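PDB 3FNI: putative diflavin flavoprotein A 3 from Nostoc sp., which probably carries electrons from NADH to oxygen, reducing it to water, and is represented here by its flavodoxin-like domain, one module of a longer diiron flavoprotein. Local coordinates for residues 48-53 with 77-82; 24-29 with 36-41. All coordinates share one frame; numbering follows the deposited sequence.

Contact 1 (48-53 with 77-82)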
# COMPACT_ATOMS: atom_id res chain seq x y z
N GLN A 48 -1.55 12.83 -13.22
CA GLN A 48 -2.56 13.70 -12.63
C GLN A 48 -3.70 12.93 -11.99
O GLN A 48 -4.23 13.33 -10.96
CB GLN A 48 -3.11 14.68 -13.66
CG GLN A 48 -3.81 15.86 -13.03
CD GLN A 48 -2.96 16.51 -11.95
OE1 GLN A 48 -1.85 16.97 -12.21
NE2 GLN A 48 -3.49 16.55 -10.72
N GLU A 49 -4.08 11.82 -12.61
CA GLU A 49 -5.16 11.01 -12.07
C GLU A 49 -4.61 10.20 -10.91
O GLU A 49 -5.35 9.83 -10.00
CB GLU A 49 -5.75 10.09 -13.15
CG GLU A 49 -4.97 8.81 -13.40
CD GLU A 49 -5.64 7.90 -14.42
OE1 GLU A 49 -5.17 6.75 -14.57
OE2 GLU A 49 -6.63 8.32 -15.06
N LEU A 50 -3.30 9.95 -10.93
CA LEU A 50 -2.65 9.21 -9.85
C LEU A 50 -2.61 10.08 -8.59
O LEU A 50 -2.73 9.56 -7.48
CB LEU A 50 -1.22 8.82 -10.24
CG LEU A 50 -0.37 8.14 -9.15
CD1 LEU A 50 -1.08 6.89 -8.64
CD2 LEU A 50 1.01 7.78 -9.72
N ARG A 51 -2.44 11.39 -8.78
CA ARG A 51 -2.41 12.32 -7.65
C ARG A 51 -3.81 12.42 -7.06
O ARG A 51 -3.98 12.53 -5.85
CB ARG A 51 -2.00 13.73 -8.10
CG ARG A 51 -0.57 13.89 -8.59
CD ARG A 51 -0.17 15.37 -8.59
NE ARG A 51 1.22 15.55 -8.99
CZ ARG A 51 1.69 15.30 -10.21
NH1 ARG A 51 0.87 14.87 -11.16
NH2 ARG A 51 2.97 15.46 -10.48
N GLU A 52 -4.81 12.39 -7.93
CA GLU A 52 -6.20 12.47 -7.53
C GLU A 52 -6.63 11.25 -6.75
O GLU A 52 -7.41 11.34 -5.81
CB GLU A 52 -7.11 12.58 -8.73
CG GLU A 52 -7.13 13.91 -9.42
CD GLU A 52 -8.31 14.00 -10.35
OE1 GLU A 52 -8.35 13.24 -11.34
OE2 GLU A 52 -9.22 14.82 -10.07
N LEU A 53 -6.13 10.09 -7.17
CA LEU A 53 -6.49 8.85 -6.51
C LEU A 53 -5.93 8.84 -5.10
O LEU A 53 -6.65 8.58 -4.14
CB LEU A 53 -5.96 7.65 -7.30
CG LEU A 53 -5.87 6.29 -6.59
CD1 LEU A 53 -7.13 6.00 -5.77
CD2 LEU A 53 -5.67 5.23 -7.64
N LEU A 77 6.23 6.44 -8.03
CA LEU A 77 6.58 6.46 -6.62
C LEU A 77 6.73 7.88 -6.08
O LEU A 77 6.17 8.22 -5.02
CB LEU A 77 7.87 5.68 -6.40
CG LEU A 77 8.19 5.27 -4.97
CD1 LEU A 77 6.98 4.56 -4.35
CD2 LEU A 77 9.41 4.37 -4.97
N SER A 78 7.49 8.71 -6.80
CA SER A 78 7.71 10.11 -6.43
C SER A 78 6.39 10.86 -6.40
O SER A 78 6.17 11.74 -5.56
CB SER A 78 8.62 10.80 -7.44
OG SER A 78 9.93 10.26 -7.42
N THR A 79 5.52 10.52 -7.33
CA THR A 79 4.22 11.17 -7.43
C THR A 79 3.37 10.86 -6.21
O THR A 79 2.66 11.72 -5.70
CB THR A 79 3.49 10.71 -8.70
OG1 THR A 79 4.37 10.83 -9.83
CG2 THR A 79 2.25 11.56 -8.95
N ILE A 80 3.45 9.62 -5.73
CA ILE A 80 2.68 9.21 -4.56
C ILE A 80 3.19 9.93 -3.31
O ILE A 80 2.41 10.38 -2.47
CB ILE A 80 2.76 7.67 -4.34
CG1 ILE A 80 2.09 6.94 -5.51
CG2 ILE A 80 2.06 7.29 -3.04
CD1 ILE A 80 2.21 5.42 -5.45
N LEU A 81 4.51 10.05 -3.20
CA LEU A 81 5.16 10.71 -2.08
C LEU A 81 4.80 12.19 -2.02
O LEU A 81 4.81 12.80 -0.95
CB LEU A 81 6.68 10.55 -2.17
CG LEU A 81 7.23 9.15 -1.87
CD1 LEU A 81 8.71 9.10 -2.23
CD2 LEU A 81 7.02 8.82 -0.40
N GLY A 82 4.50 12.78 -3.17
CA GLY A 82 4.13 14.17 -3.20
C GLY A 82 2.63 14.38 -3.23
O GLY A 82 2.17 15.51 -3.16
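Leu-50 and Arg-51 on the helical segment 48-53 face Thr-79 and Ile-80 on the helical segment 77-82. The two axes run in broadly the same direction, with a signed crossing angle of -41° and a closest approach of 9.2 Å. The nearest CA atoms are those of Arg-51 and Ile-80, 6.7 Å apart.

Thr-79 is the residue that meets both neighbours on the other helix. Its methyl CG2 sits 3.7 Å from Arg-51 CG, the two side chains crossing at about a right angle. The same methyl lies over the centre of one guanidinium face, 4.0 Å from Arg-51 CZ. With CG anti to its carbonyl carbon (chi1 -67°) and an extended run from CG to NE, Arg-51 brings the flat group across the threonine, while CA of Gln-48 lies at the edge of that group, in its plane.

On the buried side, the Leu-50 methyl CD2 stands 4.0 Å from Thr-79 CB and a looser 4.4 Å from Ile-80 CG1. The hydroxyl of Thr-79 turns back into its own helix, where OG1 is hydrogen-bonded to the carbonyl oxygen of Gly-75. This satisfies a buried polar group and leaves the carbon branch to make the interhelical contact.

On the sheet side of the pair, Leu-50 and Ile-80 both rest on Phe-10 of strand 6-11. Helices 47-55 and 70-83 thus pack side by side over one face of the parallel sheet, an arrangement characteristic of the three-layer alpha-beta-alpha sandwich of the flavodoxin-like fold.

Contact 2 (24-29 with 36-41)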
# COMPACT_ATOMS: atom_id res chain seq x y z
N ALA A 24 -4.37 -10.85 -0.23
CA ALA A 24 -4.68 -11.22 1.15
C ALA A 24 -5.00 -9.98 1.96
O ALA A 24 -5.97 -9.95 2.71
CB ALA A 24 -3.49 -11.97 1.77
N ILE A 25 -4.16 -8.95 1.81
CA ILE A 25 -4.35 -7.69 2.51
C ILE A 25 -5.69 -7.10 2.08
O ILE A 25 -6.50 -6.66 2.90
CB ILE A 25 -3.23 -6.69 2.16
CG1 ILE A 25 -1.87 -7.31 2.52
CG2 ILE A 25 -3.43 -5.37 2.91
CD1 ILE A 25 -0.68 -6.54 2.02
N ILE A 26 -5.95 -7.11 0.78
CA ILE A 26 -7.21 -6.57 0.29
C ILE A 26 -8.41 -7.29 0.91
O ILE A 26 -9.39 -6.64 1.28
CB ILE A 26 -7.30 -6.64 -1.24
CG1 ILE A 26 -6.24 -5.70 -1.84
CG2 ILE A 26 -8.67 -6.24 -1.70
CD1 ILE A 26 -6.15 -5.77 -3.36
N ASN A 27 -8.33 -8.63 1.02
CA ASN A 27 -9.40 -9.45 1.60
C ASN A 27 -9.69 -9.03 3.05
O ASN A 27 -10.83 -9.06 3.51
CB ASN A 27 -9.03 -10.93 1.56
CG ASN A 27 -9.06 -11.51 0.15
OD1 ASN A 27 -8.54 -12.60 -0.09
ND2 ASN A 27 -9.66 -10.79 -0.79
N GLY A 28 -8.63 -8.66 3.76
CA GLY A 28 -8.77 -8.22 5.13
C GLY A 28 -9.45 -6.86 5.15
O GLY A 28 -10.23 -6.57 6.05
N ILE A 29 -9.15 -6.04 4.15
CA ILE A 29 -9.75 -4.70 4.04
C ILE A 29 -11.24 -4.84 3.76
O ILE A 29 -12.07 -4.17 4.37
CB ILE A 29 -9.11 -3.87 2.90
CG1 ILE A 29 -7.66 -3.53 3.24
CG2 ILE A 29 -9.91 -2.58 2.67
CD1 ILE A 29 -6.92 -2.86 2.11
N VAL A 36 -11.54 -0.25 -2.04
CA VAL A 36 -10.13 -0.31 -2.39
C VAL A 36 -9.88 -0.01 -3.88
O VAL A 36 -10.69 -0.37 -4.73
CB VAL A 36 -9.55 -1.71 -2.05
CG1 VAL A 36 -10.23 -2.77 -2.89
CG2 VAL A 36 -8.06 -1.73 -2.27
N ASP A 37 -8.77 0.66 -4.17
CA ASP A 37 -8.39 0.98 -5.54
C ASP A 37 -6.99 0.42 -5.78
O ASP A 37 -6.04 0.77 -5.07
CB ASP A 37 -8.41 2.49 -5.80
CG ASP A 37 -9.82 3.08 -5.77
OD1 ASP A 37 -10.35 3.32 -4.67
OD2 ASP A 37 -10.40 3.29 -6.85
N VAL A 38 -6.87 -0.46 -6.76
CA VAL A 38 -5.59 -1.08 -7.06
C VAL A 38 -4.89 -0.43 -8.25
O VAL A 38 -5.49 -0.22 -9.31
CB VAL A 38 -5.77 -2.59 -7.35
CG1 VAL A 38 -4.42 -3.27 -7.41
CG2 VAL A 38 -6.64 -3.22 -6.27
N VAL A 39 -3.61 -0.14 -8.07
CA VAL A 39 -2.81 0.48 -9.11
C VAL A 39 -1.53 -0.31 -9.33
O VAL A 39 -0.81 -0.62 -8.38
CB VAL A 39 -2.46 1.93 -8.72
CG1 VAL A 39 -1.65 2.59 -9.82
CG2 VAL A 39 -3.73 2.71 -8.47
N ASP A 40 -1.26 -0.66 -10.58
CA ASP A 40 -0.05 -1.40 -10.92
C ASP A 40 1.05 -0.38 -11.17
O ASP A 40 0.95 0.46 -12.06
CB ASP A 40 -0.28 -2.26 -12.17
CG ASP A 40 1.00 -2.89 -12.70
OD1 ASP A 40 1.89 -3.23 -11.90
OD2 ASP A 40 1.12 -3.06 -13.93
N LEU A 41 2.09 -0.45 -10.34
CA LEU A 41 3.24 0.45 -10.43
C LEU A 41 4.10 0.17 -11.65
O LEU A 41 4.91 1.00 -12.05
CB LEU A 41 4.10 0.32 -9.18
CG LEU A 41 3.51 0.80 -7.86
CD1 LEU A 41 4.49 0.52 -6.73
CD2 LEU A 41 3.19 2.29 -7.95
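Ile-26 meets Val-36 and Val-38 with two different branches. Its CG2 methyl lies 4.0 Å from Val-36 CG1, the side chains crossing at about a right angle. The other branch ends in CD1, which reaches 3.9 Å from Val-38 CG2. With CG1 anti to the carbonyl carbon (chi1 -66°) and the chain extended beyond it, Ile-26 spreads its two ends over valines two residues apart on the strand. On Val-36, CG1 occupies the position between the backbone N and the carbonyl carbon (chi1 64°), from which it meets the isoleucine. The closest CA atoms, those of Ile-26 and Val-36, are 7.4 Å apart.

One helical turn further on, Ile-29 also directs its CB toward the strand. Its CD1 stays 4.7 Å from Val-36 CG2, and the side chain instead packs on Ile-7 of the neighbouring strand and on Val-34 of the connecting loop.

The strand is held by its backbone: Asp-37 and Val-39 exchange hydrogen bonds with residues of strand 6-11, and the strand's alternation places Val-36 and Val-38 on the helix side. Asp-37 points its CB away from the helix, and its carboxylate forms a salt bridge with Arg-56 and a hydrogen bond with Ser-6. Helix 130-152 packs alongside on the same face of the sheet, where Cys-136 touches Ala-24 and Ile-25 and the carbonyl oxygen of Gly-28 accepts a hydrogen bond from Thr-141 OG1.

Strand 6-11, helix 18-31 and strand 35-40 form a beta-alpha-beta unit, and this contact docks its helix on the edge strand. Since methyl groups alone meet, over a summed 149 Å², the attraction is dispersive and hydrophobic, and contact of this kind is non-directional.

In the fold
The centres of contact 1 and contact 2 are about 17 Å apart, and the sheet lies between their helices: helices 47-55 and 70-83 pack on one face, helix 18-31 on the other. Strand 35-40 connects the two layers. Its helix 18-31 side belongs to contact 2, while its reverse side receives Leu-53, which lies on segment 48-53 but does not touch segment 77-82; Leu-53 CD1 lies 3.7 Å from Asp-37 CB. A second junction is made by Ile-80 CD1, 4.1 Å from Leu-41 CD2. Along the chain, contact 2 closes before contact 1 opens. Both contacts belong to the scaffold of a domain that probably binds FMN.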